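Local coordinates for protein aminoglycoside phosphotransferase (Mycobacterium smegmatis, PDB 6EF6) that phosphorylates (S)-1-amino-2-propanol as the kinase of an aminoacetone utilization microcompartment, with a fold shared by aminoglycoside phosphotransferases, at residues Y75-W87 and H160-F173. Numbering follows the deposited sequence.
Sequences YHQPHEIESELDW and HSQRWTRPAGFGRF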
loop_
_atom_site.group_PDB
_atom_site.type_symbol
_atom_site.label_atom_id
_atom_site.label_comp_id
_atom_site.label_asym_id
_atom_site.label_seq_id
_atom_site.Cartn_x
_atom_site.Cartn_y
_atom_site.Cartn_z
ATOM N N TYR A 75 -4.644 13.090 -6.300
ATOM C CA TYR A 75 -4.976 11.945 -5.448
ATOM C C TYR A 75 -5.338 12.376 -4.035
ATOM O O TYR A 75 -6.304 11.856 -3.468
ATOM C CB TYR A 75 -3.827 10.942 -5.428
ATOM C CG TYR A 75 -4.160 9.512 -4.969
ATOM C CD1 TYR A 75 -5.099 8.731 -5.659
ATOM C CD2 TYR A 75 -3.468 8.939 -3.926
ATOM C CE1 TYR A 75 -5.367 7.410 -5.272
ATOM C CE2 TYR A 75 -3.744 7.596 -3.517
ATOM C CZ TYR A 75 -4.677 6.872 -4.200
ATOM O OH TYR A 75 -4.942 5.555 -3.856
ATOM N N HIS A 76 -4.588 13.316 -3.439
ATOM C CA HIS A 76 -4.898 13.788 -2.098
ATOM C C HIS A 76 -4.940 15.304 -2.062
ATOM O O HIS A 76 -4.250 15.979 -2.830
ATOM C CB HIS A 76 -3.808 13.400 -1.103
ATOM C CG HIS A 76 -3.699 11.932 -0.847
ATOM N ND1 HIS A 76 -4.761 11.166 -0.421
ATOM C CD2 HIS A 76 -2.627 11.109 -0.903
ATOM C CE1 HIS A 76 -4.348 9.913 -0.267
ATOM N NE2 HIS A 76 -3.061 9.856 -0.552
ATOM N N GLN A 77 -5.710 15.817 -1.101
ATOM C CA GLN A 77 -5.615 17.191 -0.647
ATOM C C GLN A 77 -4.551 17.309 0.433
ATOM O O GLN A 77 -4.202 16.328 1.094
ATOM C CB GLN A 77 -6.950 17.634 -0.059
ATOM C CG GLN A 77 -8.112 17.560 -1.028
ATOM C CD GLN A 77 -7.861 18.357 -2.292
ATOM O OE1 GLN A 77 -7.737 17.796 -3.385
ATOM N NE2 GLN A 77 -7.782 19.673 -2.149
ATOM N N PRO A 78 -4.045 18.507 0.696
ATOM C CA PRO A 78 -2.941 18.607 1.667
ATOM C C PRO A 78 -3.306 18.169 3.073
ATOM O O PRO A 78 -2.467 17.574 3.741
ATOM C CB PRO A 78 -2.517 20.080 1.606
ATOM C CG PRO A 78 -3.098 20.610 0.368
ATOM C CD PRO A 78 -4.324 19.800 0.034
ATOM N N HIS A 79 -4.519 18.433 3.545
ATOM C CA HIS A 79 -4.880 18.016 4.896
ATOM C C HIS A 79 -4.855 16.505 5.044
ATOM O O HIS A 79 -4.538 15.991 6.121
ATOM C CB HIS A 79 -6.245 18.600 5.282
ATOM C CG HIS A 79 -7.414 17.854 4.709
ATOM N ND1 HIS A 79 -7.970 18.163 3.484
ATOM C CD2 HIS A 79 -8.139 16.821 5.200
ATOM C CE1 HIS A 79 -8.981 17.349 3.245
ATOM N NE2 HIS A 79 -9.104 16.523 4.269
ATOM N N GLU A 80 -5.169 15.773 3.966
ATOM C CA GLU A 80 -5.086 14.315 3.992
ATOM C C GLU A 80 -3.647 13.860 4.144
ATOM O O GLU A 80 -3.360 12.946 4.910
ATOM C CB GLU A 80 -5.638 13.746 2.693
ATOM C CG GLU A 80 -7.103 13.943 2.416
ATOM C CD GLU A 80 -7.439 13.451 1.008
ATOM O OE1 GLU A 80 -7.420 14.280 0.079
ATOM O OE2 GLU A 80 -7.654 12.223 0.817
ATOM N N ILE A 81 -2.723 14.500 3.423
ATOM C CA ILE A 81 -1.308 14.171 3.562
ATOM C C ILE A 81 -0.839 14.483 4.975
ATOM O O ILE A 81 -0.147 13.678 5.606
ATOM C CB ILE A 81 -0.470 14.894 2.485
ATOM C CG1 ILE A 81 -0.945 14.533 1.054
ATOM C CG2 ILE A 81 1.009 14.553 2.666
ATOM C CD1 ILE A 81 -0.282 15.338 -0.100
ATOM N N GLU A 82 -1.264 15.628 5.514
ATOM C CA GLU A 82 -0.929 15.962 6.897
ATOM C C GLU A 82 -1.400 14.887 7.872
ATOM O O GLU A 82 -0.694 14.578 8.831
ATOM C CB GLU A 82 -1.509 17.310 7.283
ATOM C CG GLU A 82 -0.838 18.463 6.547
ATOM C CD GLU A 82 -1.563 19.775 6.750
ATOM O OE1 GLU A 82 -2.663 19.771 7.343
ATOM O OE2 GLU A 82 -1.031 20.811 6.305
ATOM N N SER A 83 -2.575 14.289 7.636
ATOM C CA SER A 83 -3.057 13.204 8.480
ATOM C C SER A 83 -2.159 11.970 8.407
ATOM O O SER A 83 -1.924 11.310 9.427
ATOM C CB SER A 83 -4.511 12.887 8.136
ATOM O OG SER A 83 -5.355 13.953 8.567
ATOM N N GLU A 84 -1.670 11.606 7.209
ATOM C CA GLU A 84 -0.693 10.524 7.101
ATOM C C GLU A 84 0.498 10.847 7.979
ATOM O O GLU A 84 0.981 9.997 8.727
ATOM C CB GLU A 84 -0.225 10.384 5.646
ATOM C CG GLU A 84 0.951 9.388 5.468
ATOM C CD GLU A 84 1.812 9.646 4.217
ATOM O OE1 GLU A 84 1.477 10.544 3.418
ATOM O OE2 GLU A 84 2.827 8.929 4.054
ATOM N N LEU A 85 1.022 12.070 7.845
ATOM C CA LEU A 85 2.212 12.472 8.595
ATOM C C LEU A 85 1.956 12.468 10.103
ATOM O O LEU A 85 2.859 12.150 10.869
ATOM C CB LEU A 85 2.750 13.829 8.098
ATOM C CG LEU A 85 3.071 13.891 6.577
ATOM C CD1 LEU A 85 3.703 15.221 6.243
ATOM C CD2 LEU A 85 3.921 12.736 6.076
ATOM N N ASP A 86 0.736 12.777 10.540
ATOM C CA ASP A 86 0.410 12.664 11.967
ATOM C C ASP A 86 0.473 11.215 12.441
ATOM O O ASP A 86 0.939 10.936 13.554
ATOM C CB ASP A 86 -0.989 13.215 12.216
ATOM C CG ASP A 86 -1.052 14.757 12.162
ATOM O OD1 ASP A 86 0.020 15.404 12.288
ATOM O OD2 ASP A 86 -2.170 15.271 11.973
ATOM N N TRP A 87 0.040 10.244 11.608
ATOM C CA TRP A 87 0.209 8.859 12.015
ATOM C C TRP A 87 1.686 8.493 12.080
ATOM O O TRP A 87 2.123 7.804 13.022
ATOM C CB TRP A 87 -0.550 7.913 11.091
ATOM C CG TRP A 87 -0.694 6.517 11.624
ATOM C CD1 TRP A 87 -0.580 6.119 12.914
ATOM C CD2 TRP A 87 -0.977 5.310 10.881
ATOM N NE1 TRP A 87 -0.760 4.768 13.030
ATOM C CE2 TRP A 87 -0.991 4.228 11.791
ATOM C CE3 TRP A 87 -1.182 5.046 9.539
ATOM C CZ2 TRP A 87 -1.272 2.934 11.423
ATOM C CZ3 TRP A 87 -1.426 3.746 9.156
ATOM C CH2 TRP A 87 -1.453 2.687 10.087
ATOM N N HIS A 160 -0.975 -0.401 17.099
ATOM C CA HIS A 160 -0.917 1.048 17.265
ATOM C C HIS A 160 -2.214 1.707 16.829
ATOM O O HIS A 160 -2.785 2.548 17.541
ATOM C CB HIS A 160 0.255 1.670 16.527
ATOM C CG HIS A 160 0.325 3.133 16.760
ATOM N ND1 HIS A 160 -0.284 4.060 15.943
ATOM C CD2 HIS A 160 0.785 3.825 17.831
ATOM C CE1 HIS A 160 -0.129 5.267 16.455
ATOM N NE2 HIS A 160 0.494 5.152 17.623
ATOM N N SER A 161 -2.706 1.344 15.654
ATOM C CA SER A 161 -3.929 1.945 15.133
ATOM C C SER A 161 -5.105 1.750 16.096
ATOM O O SER A 161 -5.929 2.662 16.279
ATOM C CB SER A 161 -4.228 1.332 13.747
ATOM O OG SER A 161 -5.572 1.592 13.327
ATOM N N GLN A 162 -5.215 0.563 16.685
ATOM C CA GLN A 162 -6.312 0.269 17.604
ATOM C C GLN A 162 -6.261 1.087 18.876
ATOM O O GLN A 162 -7.309 1.305 19.503
ATOM C CB GLN A 162 -6.275 -1.196 17.992
ATOM C CG GLN A 162 -6.709 -2.080 16.842
ATOM C CD GLN A 162 -7.478 -3.288 17.282
ATOM O OE1 GLN A 162 -6.897 -4.306 17.665
ATOM N NE2 GLN A 162 -8.797 -3.186 17.237
ATOM N N ARG A 163 -5.086 1.521 19.315
ATOM C CA ARG A 163 -5.039 2.257 20.570
ATOM C C ARG A 163 -4.848 3.754 20.387
ATOM O O ARG A 163 -5.056 4.510 21.338
ATOM C CB ARG A 163 -3.945 1.668 21.447
ATOM C CG ARG A 163 -2.546 1.941 21.020
ATOM C CD ARG A 163 -1.534 1.280 21.976
ATOM N NE ARG A 163 -0.326 0.844 21.269
ATOM C CZ ARG A 163 0.774 1.577 21.094
ATOM N NH1 ARG A 163 1.794 1.059 20.413
ATOM N NH2 ARG A 163 0.864 2.811 21.589
ATOM N N TRP A 164 -4.554 4.203 19.177
ATOM C CA TRP A 164 -4.177 5.595 18.955
ATOM C C TRP A 164 -5.422 6.447 18.932
ATOM O O TRP A 164 -6.318 6.237 18.107
ATOM C CB TRP A 164 -3.437 5.731 17.620
ATOM C CG TRP A 164 -2.936 7.135 17.300
ATOM C CD1 TRP A 164 -2.357 8.033 18.181
ATOM C CD2 TRP A 164 -2.966 7.783 16.033
ATOM N NE1 TRP A 164 -2.032 9.195 17.528
ATOM C CE2 TRP A 164 -2.381 9.060 16.206
ATOM C CE3 TRP A 164 -3.426 7.408 14.756
ATOM C CZ2 TRP A 164 -2.261 9.955 15.159
ATOM C CZ3 TRP A 164 -3.298 8.298 13.724
ATOM C CH2 TRP A 164 -2.707 9.546 13.930
ATOM N N THR A 165 -5.443 7.458 19.789
ATOM C CA THR A 165 -6.481 8.461 19.719
ATOM C C THR A 165 -6.079 9.487 18.664
ATOM O O THR A 165 -5.069 10.180 18.815
ATOM C CB THR A 165 -6.675 9.091 21.095
ATOM O OG1 THR A 165 -7.119 8.059 21.989
ATOM C CG2 THR A 165 -7.696 10.226 21.045
ATOM N N ARG A 166 -6.849 9.551 17.591
ATOM C CA ARG A 166 -6.481 10.355 16.436
ATOM C C ARG A 166 -6.702 11.851 16.682
ATOM O O ARG A 166 -7.537 12.255 17.513
ATOM C CB ARG A 166 -7.259 9.910 15.217
ATOM C CG ARG A 166 -6.953 8.432 14.884
ATOM C CD ARG A 166 -7.483 8.031 13.567
ATOM N NE ARG A 166 -8.949 7.977 13.548
ATOM C CZ ARG A 166 -9.657 6.904 13.855
ATOM N NH1 ARG A 166 -9.052 5.789 14.225
ATOM N NH2 ARG A 166 -10.980 6.966 13.803
ATOM N N PRO A 167 -5.925 12.704 16.016
ATOM C CA PRO A 167 -6.095 14.145 16.200
ATOM C C PRO A 167 -7.470 14.609 15.780
ATOM O O PRO A 167 -8.097 14.071 14.861
ATOM C CB PRO A 167 -5.045 14.762 15.259
ATOM C CG PRO A 167 -4.197 13.699 14.816
ATOM C CD PRO A 167 -4.855 12.379 15.057
ATOM N N ALA A 168 -7.920 15.679 16.450
ATOM C CA ALA A 168 -9.039 16.408 15.917
ATOM C C ALA A 168 -8.704 16.801 14.488
ATOM O O ALA A 168 -7.576 17.213 14.184
ATOM C CB ALA A 168 -9.339 17.653 16.752
ATOM N N GLY A 169 -9.684 16.671 13.643
ATOM C CA GLY A 169 -9.549 16.991 12.239
ATOM C C GLY A 169 -8.851 15.950 11.388
ATOM O O GLY A 169 -8.689 16.184 10.197
ATOM N N PHE A 170 -8.461 14.808 11.947
ATOM C CA PHE A 170 -7.877 13.740 11.138
ATOM C C PHE A 170 -8.820 13.382 10.002
ATOM O O PHE A 170 -10.028 13.255 10.191
ATOM C CB PHE A 170 -7.697 12.501 12.004
ATOM C CG PHE A 170 -6.941 11.388 11.333
ATOM C CD1 PHE A 170 -5.576 11.343 11.456
ATOM C CD2 PHE A 170 -7.591 10.364 10.673
ATOM C CE1 PHE A 170 -4.849 10.345 10.849
ATOM C CE2 PHE A 170 -6.860 9.338 10.086
ATOM C CZ PHE A 170 -5.498 9.337 10.211
ATOM N N GLY A 171 -8.261 13.190 8.808
ATOM C CA GLY A 171 -9.047 12.853 7.649
ATOM C C GLY A 171 -8.278 11.979 6.686
ATOM O O GLY A 171 -7.233 12.408 6.182
ATOM N N ARG A 172 -8.774 10.770 6.454
ATOM C CA ARG A 172 -8.228 9.931 5.395
ATOM C C ARG A 172 -9.382 9.218 4.703
ATOM O O ARG A 172 -10.440 9.019 5.294
ATOM C CB ARG A 172 -7.253 8.855 5.889
ATOM C CG ARG A 172 -5.986 9.397 6.508
ATOM C CD ARG A 172 -5.054 10.036 5.481
ATOM N NE ARG A 172 -4.640 9.086 4.456
ATOM C CZ ARG A 172 -3.769 9.321 3.488
ATOM N NH1 ARG A 172 -3.201 10.503 3.344
ATOM N NH2 ARG A 172 -3.448 8.370 2.674
ATOM N N PHE A 173 -9.174 8.840 3.453
ATOM C CA PHE A 173 -10.183 8.119 2.690
ATOM C C PHE A 173 -10.330 6.677 3.164
ATOM O O PHE A 173 -9.638 6.214 4.082
ATOM C CB PHE A 173 -9.949 8.271 1.182
ATOM C CG PHE A 173 -8.610 7.758 0.644
ATOM C CD1 PHE A 173 -7.790 6.871 1.339
ATOM C CD2 PHE A 173 -8.172 8.177 -0.611
ATOM C CE1 PHE A 173 -6.602 6.434 0.800
ATOM C CE2 PHE A 173 -6.970 7.685 -1.152
ATOM C CZ PHE A 173 -6.205 6.838 -0.455
HETATM O O HOH W 1 -6.899 10.210 2.198
HETATM O O HOH W 2 -0.746 10.720 2.004
#
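The loop after helix 147-163 runs antiparallel along the first turns of helix 78-94, with the CA atoms of Ser83 and Phe170, and of Glu80 and Arg172, nearest each other. Ser83 OG accepts the backbone N-H of Gly171 (N to OG 3.0 Å). Ser83 CB sits over one face of the Phe170 ring in a CH-pi contact, 4.0 Å from its centroid. Arg172 is bent at chi2 and chi3 (-70° and -60°), which brings NH1 back to Glu80 O at 2.9 Å. This bond lies in the guanidinium plane but comes from above the carbonyl plane, on the face opposite the helical donor Glu84 N. NH1 also reaches Glu84 OE1 through a water. Arg69 forms a salt bridge with Glu84, consistent with the strand-lysine to helix-glutamate pair of kinase-like folds, here with an arginine; benzoic acid binds nearby. Helix 78-94 packs beside the five-stranded N-lobe sheet; helix 147-163 and its following loop belong to the C-lobe. Arg172 NE hydrogen-bonds to Cys256 O, and Arg172 NH2 and His76 NE2 both hydrogen-bond to Asp254 O. The Phe173 edge points toward the Tyr75 face, with planes at 81°. At the other end, Trp87 NE1 donates to His160 ND1 at 3.0 Å. Trp164 lies nearly parallel to the Trp87 indole but slid aside, its CZ3 3.6 Å from Trp87 CD1.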